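Glucose import ATP-binding protein GlcV (Sulfolobus solfataricus, PDB 1OXX) powers glucose uptake as the ATP-hydrolysing subunit of the GlcSTUV ABC transporter, coupling ATP hydrolysis to sugar import. Local coordinates at residues F263-S268 / D345-F350; W293-K298 / E337-V342. The protein carries 1 engineered substitution. All blocks are in the same frame, centred on the assembly; numbering follows the deposited sequence.

Both contacts lie in the C-terminal domain of GlcV, away from the ATP-binding residues of the nucleotide-binding domain. Contact 2 is a strand pairing in one antiparallel sheet; contact 1 packs a loop against the edge of another. Their centres are 16 Å apart, and their side chains share one apolar layer: P264 CG touches I294 CD1 at 3.7 Å, and I347 CD1 touches V342 CG2 at 3.9 Å. F263 also belongs to this layer, its CD2 lying 4.1 Å from V296 CG1. Strand 337-342 of contact 2 leads along the chain into strand 348-351 of contact 1, so one passage of chain serves both.

Contact 1. Residues F263-S268 / D345-F350; sequences FPVSVS and DKIKVF
I347 overlaps three residues of 263-268 with its two branches. Its CD1 methyl reaches P264, where it lies 3.9 Å from CD of the pyrrolidine ring, and also meets F263, sitting at the edge of the phenyl ring near its plane with CD2 as the nearest ring atom. On the other branch, chi1 of -59° sets CG1 beside the backbone N and leaves CG2 anti to that N, from where CG2 packs 3.9 Å from V265 CG1. P264 and I347 cross at about a right angle, so the isoleucine runs across the proline. V265 uses its second methyl on the next apolar residue along the chain, V349: CG2 of V265 comes to 3.9 Å from V349 CB, the two side chains meeting tip to tip.

P264 is the centre of an inverse gamma turn, with a weak bond of 2.8 Å from V265 N back to F263 O. The turn takes the chain out of strand 261-263, one outermost strand of a five-stranded antiparallel sheet, and 263-268 then passes alongside strand 348-351, the outermost strand at the other end. In the same sheet K348 and F350 bond through their backbones to strand 271-276, while V265 and V267 also rest on I274 and A272 of that strand. No hydrogen bond joins 263-268 to 345-350, whose nearest CA atoms, those of V267 and F350, remain 6.9 Å apart; the join is made by side chains.

V267 ends the row. Its CG1 faces V349 tip to tip and touches both methyls, at 3.8 Å from CG2 and 3.9 Å from CG1. With V349 chi1 at 68°, CG1 sits between the backbone N and the carbonyl carbon, from where it also approaches S266 O at 4.0 Å.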
ATOM      1  N   PHE A 263     -10.801  28.687   4.543  1.00  6.22           N
ATOM      2  CA  PHE A 263      -9.816  28.212   3.571  1.00  7.97           C
ATOM      3  C   PHE A 263     -10.083  28.870   2.239  1.00  5.60           C
ATOM      4  O   PHE A 263     -11.211  28.860   1.772  1.00  7.88           O
ATOM      5  CB  PHE A 263      -9.919  26.693   3.425  1.00  7.42           C
ATOM      6  CG  PHE A 263      -9.493  25.957   4.646  1.00  9.04           C
ATOM      7  CD1 PHE A 263     -10.375  25.767   5.693  1.00  8.49           C
ATOM      8  CD2 PHE A 263      -8.204  25.471   4.761  1.00  8.41           C
ATOM      9  CE1 PHE A 263      -9.965  25.093   6.837  1.00 12.64           C
ATOM     10  CE2 PHE A 263      -7.805  24.789   5.902  1.00 14.25           C
ATOM     11  CZ  PHE A 263      -8.697  24.616   6.938  1.00  8.54           C
ATOM     12  N   PRO A 264      -9.050  29.461   1.645  1.00  5.44           N
ATOM     13  CA  PRO A 264      -9.201  30.233   0.398  1.00  6.88           C
ATOM     14  C   PRO A 264      -9.287  29.402  -0.869  1.00  5.74           C
ATOM     15  O   PRO A 264      -8.466  29.498  -1.794  1.00  8.25           O
ATOM     16  CB  PRO A 264      -7.948  31.112   0.397  1.00  5.95           C
ATOM     17  CG  PRO A 264      -6.964  30.334   1.118  1.00  7.49           C
ATOM     18  CD  PRO A 264      -7.682  29.543   2.179  1.00  6.87           C
ATOM     19  N   VAL A 265     -10.322  28.576  -0.912  1.00  6.09           N
ATOM     20  CA  VAL A 265     -10.593  27.702  -2.046  1.00  7.88           C
ATOM     21  C   VAL A 265     -12.096  27.645  -2.234  1.00  8.62           C
ATOM     22  O   VAL A 265     -12.845  28.067  -1.378  1.00  8.45           O
ATOM     23  CB  VAL A 265     -10.030  26.271  -1.834  1.00  9.26           C
ATOM     24  CG1 VAL A 265      -8.504  26.300  -1.802  1.00  9.36           C
ATOM     25  CG2 VAL A 265     -10.605  25.635  -0.574  1.00  6.35           C
ATOM     26  N   SER A 266     -12.531  27.124  -3.373  1.00 10.60           N
ATOM     27  CA  SER A 266     -13.953  27.013  -3.649  1.00  9.70           C
ATOM     28  C   SER A 266     -14.240  25.810  -4.551  1.00 11.17           C
ATOM     29  O   SER A 266     -13.348  25.248  -5.168  1.00  9.95           O
ATOM     30  CB  SER A 266     -14.441  28.305  -4.315  1.00 14.48           C
ATOM     31  OG  SER A 266     -15.849  28.310  -4.501  1.00 18.94           O
ATOM     32  N   VAL A 267     -15.500  25.404  -4.553  1.00 11.90           N
ATOM     33  CA  VAL A 267     -16.026  24.389  -5.451  1.00 10.10           C
ATOM     34  C   VAL A 267     -17.434  24.871  -5.791  1.00 12.89           C
ATOM     35  O   VAL A 267     -17.946  25.797  -5.160  1.00 10.09           O
ATOM     36  CB  VAL A 267     -16.079  22.977  -4.829  1.00 12.12           C
ATOM     37  CG1 VAL A 267     -14.689  22.373  -4.722  1.00 15.55           C
ATOM     38  CG2 VAL A 267     -16.762  23.014  -3.485  1.00 17.39           C
ATOM     39  N   SER A 268     -18.054  24.219  -6.769  1.00 13.82           N
ATOM     40  CA  SER A 268     -19.356  24.615  -7.290  1.00 17.02           C
ATOM     41  C   SER A 268     -20.555  24.273  -6.400  1.00 15.72           C
ATOM     42  O   SER A 268     -21.646  24.825  -6.576  1.00 22.91           O
ATOM     43  CB  SER A 268     -19.539  23.954  -8.655  1.00 13.19           C
ATOM     44  OG  SER A 268     -18.625  24.485  -9.598  1.00 26.75           O
ATOM     45  N   ASP A 345      -0.893  25.780  -1.229  1.00  6.13           N
ATOM     46  CA  ASP A 345      -0.912  24.914  -2.395  1.00  6.24           C
ATOM     47  C   ASP A 345      -1.189  23.471  -2.051  1.00  8.94           C
ATOM     48  O   ASP A 345      -1.353  22.645  -2.962  1.00 10.76           O
ATOM     49  CB  ASP A 345       0.375  25.032  -3.218  1.00  8.95           C
ATOM     50  CG  ASP A 345       1.594  24.506  -2.502  1.00 22.77           C
ATOM     51  OD1 ASP A 345       1.491  24.113  -1.321  1.00 26.14           O
ATOM     52  OD2 ASP A 345       2.718  24.446  -3.057  1.00 35.49           O
ATOM     53  N   LYS A 346      -1.298  23.163  -0.757  1.00  6.30           N
ATOM     54  CA  LYS A 346      -1.562  21.787  -0.345  1.00  6.93           C
ATOM     55  C   LYS A 346      -2.993  21.599   0.152  1.00  6.07           C
ATOM     56  O   LYS A 346      -3.360  20.499   0.558  1.00  7.22           O
ATOM     57  CB  LYS A 346      -0.577  21.325   0.724  1.00  7.33           C
ATOM     58  CG  LYS A 346       0.867  21.379   0.320  1.00  8.72           C
ATOM     59  CD  LYS A 346       1.183  20.298  -0.681  1.00 10.51           C
ATOM     60  CE  LYS A 346       2.651  20.357  -1.087  1.00 16.87           C
ATOM     61  NZ  LYS A 346       2.991  19.276  -2.022  1.00 19.50           N
ATOM     62  N   ILE A 347      -3.817  22.632   0.103  1.00  6.56           N
ATOM     63  CA  ILE A 347      -5.207  22.455   0.465  1.00  7.15           C
ATOM     64  C   ILE A 347      -5.910  21.659  -0.624  1.00  7.61           C
ATOM     65  O   ILE A 347      -5.842  22.011  -1.809  1.00 10.34           O
ATOM     66  CB  ILE A 347      -5.923  23.812   0.608  1.00  6.21           C
ATOM     67  CG1 ILE A 347      -5.275  24.719   1.664  1.00  5.79           C
ATOM     68  CG2 ILE A 347      -7.408  23.591   0.855  1.00 10.30           C
ATOM     69  CD1 ILE A 347      -5.702  26.182   1.572  1.00  7.43           C
ATOM     70  N   LYS A 348      -6.546  20.565  -0.241  1.00  4.37           N
ATOM     71  CA  LYS A 348      -7.339  19.771  -1.164  1.00  5.85           C
ATOM     72  C   LYS A 348      -8.795  20.082  -0.900  1.00  6.67           C
ATOM     73  O   LYS A 348      -9.205  20.270   0.251  1.00  7.64           O
ATOM     74  CB  LYS A 348      -7.066  18.296  -0.983  1.00  6.93           C
ATOM     75  CG  LYS A 348      -5.619  17.932  -1.275  1.00  7.79           C
ATOM     76  CD  LYS A 348      -5.167  16.796  -0.417  1.00 10.33           C
ATOM     77  CE  LYS A 348      -3.702  16.385  -0.655  1.00  8.15           C
ATOM     78  NZ  LYS A 348      -2.657  17.399  -0.365  1.00  9.07           N
ATOM     79  N   VAL A 349      -9.576  20.188  -1.961  1.00  6.81           N
ATOM     80  CA  VAL A 349     -10.986  20.502  -1.794  1.00  6.05           C
ATOM     81  C   VAL A 349     -11.815  19.665  -2.740  1.00  6.41           C
ATOM     82  O   VAL A 349     -11.410  19.412  -3.880  1.00  7.78           O
ATOM     83  CB  VAL A 349     -11.255  22.029  -1.954  1.00  7.63           C
ATOM     84  CG1 VAL A 349     -11.016  22.488  -3.373  1.00  7.74           C
ATOM     85  CG2 VAL A 349     -12.672  22.386  -1.499  1.00  8.24           C
ATOM     86  N   PHE A 350     -12.937  19.184  -2.217  1.00  5.70           N
ATOM     87  CA  PHE A 350     -13.877  18.342  -2.962  1.00  6.21           C
ATOM     88  C   PHE A 350     -15.302  18.789  -2.721  1.00  7.16           C
ATOM     89  O   PHE A 350     -15.628  19.333  -1.659  1.00  7.92           O
ATOM     90  CB  PHE A 350     -13.751  16.882  -2.527  1.00  7.88           C
ATOM     91  CG  PHE A 350     -12.338  16.368  -2.538  1.00 10.13           C
ATOM     92  CD1 PHE A 350     -11.559  16.418  -1.389  1.00  8.62           C
ATOM     93  CD2 PHE A 350     -11.788  15.869  -3.702  1.00  8.83           C
ATOM     94  CE1 PHE A 350     -10.272  15.977  -1.406  1.00 11.77           C
ATOM     95  CE2 PHE A 350     -10.500  15.422  -3.717  1.00  8.69           C
ATOM     96  CZ  PHE A 350      -9.744  15.468  -2.567  1.00  7.57           C
TER

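Contact 2. Residues W293-K298 / E337-V342; sequences WILVGK and EVLVYV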
ATOM      1  N   TRP A 293       3.658  30.127   4.560  1.00  6.85           N
ATOM      2  CA  TRP A 293       2.473  29.656   5.256  1.00  6.43           C
ATOM      3  C   TRP A 293       1.381  30.724   5.169  1.00  7.42           C
ATOM      4  O   TRP A 293       1.689  31.917   5.169  1.00  9.88           O
ATOM      5  CB  TRP A 293       2.772  29.459   6.730  1.00  6.68           C
ATOM      6  CG  TRP A 293       3.681  28.295   7.062  1.00  4.54           C
ATOM      7  CD1 TRP A 293       5.026  28.345   7.297  1.00  8.64           C
ATOM      8  CD2 TRP A 293       3.299  26.924   7.218  1.00  5.36           C
ATOM      9  NE1 TRP A 293       5.505  27.086   7.574  1.00  7.81           N
ATOM     10  CE2 TRP A 293       4.460  26.198   7.540  1.00  5.66           C
ATOM     11  CE3 TRP A 293       2.087  26.233   7.123  1.00  4.95           C
ATOM     12  CZ2 TRP A 293       4.438  24.818   7.765  1.00  6.48           C
ATOM     13  CZ3 TRP A 293       2.076  24.874   7.327  1.00  5.05           C
ATOM     14  CH2 TRP A 293       3.235  24.186   7.636  1.00  5.12           C
ATOM     15  N   ILE A 294       0.122  30.304   5.112  1.00  5.99           N
ATOM     16  CA  ILE A 294      -0.986  31.267   5.139  1.00  7.19           C
ATOM     17  C   ILE A 294      -1.898  31.012   6.330  1.00  5.17           C
ATOM     18  O   ILE A 294      -2.210  29.857   6.693  1.00  5.06           O
ATOM     19  CB  ILE A 294      -1.847  31.266   3.849  1.00  7.61           C
ATOM     20  CG1 ILE A 294      -2.486  29.897   3.603  1.00  6.19           C
ATOM     21  CG2 ILE A 294      -1.044  31.780   2.665  1.00  6.00           C
ATOM     22  CD1 ILE A 294      -3.695  29.961   2.705  1.00  8.23           C
ATOM     23  N   LEU A 295      -2.367  32.103   6.910  1.00  4.43           N
ATOM     24  CA  LEU A 295      -3.321  32.063   8.001  1.00  4.11           C
ATOM     25  C   LEU A 295      -4.703  31.662   7.528  1.00  6.26           C
ATOM     26  O   LEU A 295      -5.198  32.215   6.536  1.00  8.04           O
ATOM     27  CB  LEU A 295      -3.454  33.466   8.583  1.00  6.53           C
ATOM     28  CG  LEU A 295      -2.614  33.847   9.788  1.00 12.18           C
ATOM     29  CD1 LEU A 295      -2.850  35.319  10.098  1.00 12.91           C
ATOM     30  CD2 LEU A 295      -2.979  32.996  10.994  1.00 10.41           C
ATOM     31  N   VAL A 296      -5.317  30.702   8.210  1.00  3.75           N
ATOM     32  CA  VAL A 296      -6.700  30.355   7.916  1.00  5.80           C
ATOM     33  C   VAL A 296      -7.651  30.651   9.090  1.00  5.43           C
ATOM     34  O   VAL A 296      -8.860  30.572   8.946  1.00  7.15           O
ATOM     35  CB  VAL A 296      -6.862  28.904   7.400  1.00  7.31           C
ATOM     36  CG1 VAL A 296      -6.202  28.760   6.038  1.00  9.20           C
ATOM     37  CG2 VAL A 296      -6.333  27.869   8.391  1.00  7.66           C
ATOM     38  N   GLY A 297      -7.111  31.020  10.249  1.00  4.22           N
ATOM     39  CA  GLY A 297      -7.957  31.435  11.348  1.00  7.17           C
ATOM     40  C   GLY A 297      -7.492  31.008  12.715  1.00  6.68           C
ATOM     41  O   GLY A 297      -6.330  30.669  12.903  1.00  9.37           O
ATOM     42  N   LYS A 298      -8.406  31.066  13.672  1.00  9.43           N
ATOM     43  CA  LYS A 298      -8.135  30.721  15.059  1.00  6.81           C
ATOM     44  C   LYS A 298      -8.660  29.328  15.383  1.00  7.95           C
ATOM     45  O   LYS A 298      -9.623  28.847  14.791  1.00  8.61           O
ATOM     46  CB  LYS A 298      -8.851  31.709  15.990  1.00 12.84           C
ATOM     47  CG  LYS A 298      -8.485  33.160  15.810  1.00 17.07           C
ATOM     48  CD  LYS A 298      -9.549  34.069  16.403  1.00 13.86           C
ATOM     49  CE  LYS A 298      -9.755  33.853  17.882  1.00 19.75           C
ATOM     50  NZ  LYS A 298     -10.709  34.871  18.445  1.00 22.74           N
ATOM     51  N   GLU A 337      -5.759  28.907  22.936  1.00  7.01           N
ATOM     52  CA  GLU A 337      -6.168  29.462  21.661  1.00  5.53           C
ATOM     53  C   GLU A 337      -4.921  29.631  20.813  1.00  6.21           C
ATOM     54  O   GLU A 337      -3.891  30.114  21.280  1.00  8.56           O
ATOM     55  CB  GLU A 337      -6.849  30.797  21.857  1.00 13.51           C
ATOM     56  N   VAL A 338      -5.027  29.230  19.557  1.00  4.75           N
ATOM     57  CA  VAL A 338      -3.916  29.293  18.627  1.00  4.63           C
ATOM     58  C   VAL A 338      -4.354  29.848  17.278  1.00  4.43           C
ATOM     59  O   VAL A 338      -5.542  29.843  16.925  1.00  7.05           O
ATOM     60  CB  VAL A 338      -3.328  27.884  18.346  1.00  5.40           C
ATOM     61  CG1 VAL A 338      -2.719  27.278  19.620  1.00  7.30           C
ATOM     62  CG2 VAL A 338      -4.392  26.960  17.793  1.00  6.49           C
ATOM     63  N   LEU A 339      -3.366  30.312  16.535  1.00  3.66           N
ATOM     64  CA  LEU A 339      -3.551  30.667  15.142  1.00  4.73           C
ATOM     65  C   LEU A 339      -3.216  29.434  14.310  1.00  5.74           C
ATOM     66  O   LEU A 339      -2.306  28.686  14.652  1.00  5.85           O
ATOM     67  CB  LEU A 339      -2.644  31.824  14.740  1.00  5.79           C
ATOM     68  CG  LEU A 339      -2.848  33.118  15.519  1.00  7.30           C
ATOM     69  CD1 LEU A 339      -1.975  34.202  14.905  1.00  8.54           C
ATOM     70  CD2 LEU A 339      -4.330  33.511  15.516  1.00  5.45           C
ATOM     71  N   VAL A 340      -3.960  29.229  13.232  1.00  3.47           N
ATOM     72  CA  VAL A 340      -3.806  28.070  12.351  1.00  5.36           C
ATOM     73  C   VAL A 340      -3.336  28.505  10.977  1.00  4.48           C
ATOM     74  O   VAL A 340      -3.953  29.355  10.337  1.00  4.43           O
ATOM     75  CB  VAL A 340      -5.128  27.308  12.211  1.00  4.60           C
ATOM     76  CG1 VAL A 340      -4.947  26.061  11.362  1.00  7.58           C
ATOM     77  CG2 VAL A 340      -5.673  26.940  13.584  1.00  5.48           C
ATOM     78  N   TYR A 341      -2.204  27.953  10.561  1.00  3.70           N
ATOM     79  CA  TYR A 341      -1.610  28.235   9.274  1.00  4.67           C
ATOM     80  C   TYR A 341      -1.602  26.945   8.473  1.00  7.07           C
ATOM     81  O   TYR A 341      -1.489  25.850   9.027  1.00  5.38           O
ATOM     82  CB  TYR A 341      -0.148  28.668   9.412  1.00  4.90           C
ATOM     83  CG  TYR A 341       0.080  30.054   9.944  1.00  3.64           C
ATOM     84  CD1 TYR A 341       0.121  30.308  11.312  1.00  6.99           C
ATOM     85  CD2 TYR A 341       0.300  31.101   9.072  1.00  4.97           C
ATOM     86  CE1 TYR A 341       0.353  31.587  11.784  1.00  7.72           C
ATOM     87  CE2 TYR A 341       0.511  32.388   9.531  1.00  4.86           C
ATOM     88  CZ  TYR A 341       0.556  32.623  10.884  1.00  9.27           C
ATOM     89  OH  TYR A 341       0.789  33.908  11.342  1.00 11.73           O
ATOM     90  N   VAL A 342      -1.715  27.075   7.159  1.00  5.21           N
ATOM     91  CA  VAL A 342      -1.559  25.920   6.287  1.00  4.47           C
ATOM     92  C   VAL A 342      -0.685  26.266   5.089  1.00  6.11           C
ATOM     93  O   VAL A 342      -0.390  27.426   4.828  1.00  5.29           O
ATOM     94  CB  VAL A 342      -2.917  25.391   5.764  1.00  5.01           C
ATOM     95  CG1 VAL A 342      -3.868  25.018   6.912  1.00  6.40           C
ATOM     96  CG2 VAL A 342      -3.591  26.422   4.843  1.00  5.95           C
TER
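The Y341 ring carries L295 on one face: L295 CD2 lies 3.7 Å from the ring centroid and 19° off the normal, a CH-pi contact displaced toward the rim. L295 CG closes in on the same ring, 3.5 Å from Y341 CE2, the leucine crossing the tyrosine obliquely. The W293 indole has V342 CA at its edge, in the ring plane, and its CE3 reaches 3.4 Å from V342 C. W293 CB touches Y341 CD2, and the indole makes a cation-pi contact with R343. Y341 OH, still alongside L295, is hydrogen-bonded with the backbone N of I288, which ties the hydroxyl end of the side chain to a loop outside both strands. An alanine in place of Y341 would probably deprive L295 of the ring on which it lies and leave I288 N without its phenol partner.

On the face of I294, V340 and V342 the contacts are aliphatic. I294 CG1 packs on V342 CG2; V296, at the bulge, brings its methyls to residues of this face, CG1 meeting V342 CG2 at 3.7 Å, at about a right angle, while CG2 reaches V340 CG1 at the same distance. F263 of the neighbouring strand 261-263 also packs on V342.

Four backbone bonds join the strands. I294 and V342 exchange a pair, I294 N to V342 O being almost straight at 177°. V296 N then donates to V340 O at 2.9 Å, and V340 N to G297 O at 2.8 Å. V296 and G297 thus both face V340, and the backbone angles of G297 would jam a CB against the preceding carbonyl oxygen. This is a classic beta bulge in an antiparallel pair, within a C-terminal domain whose family is grouped with the OB folds.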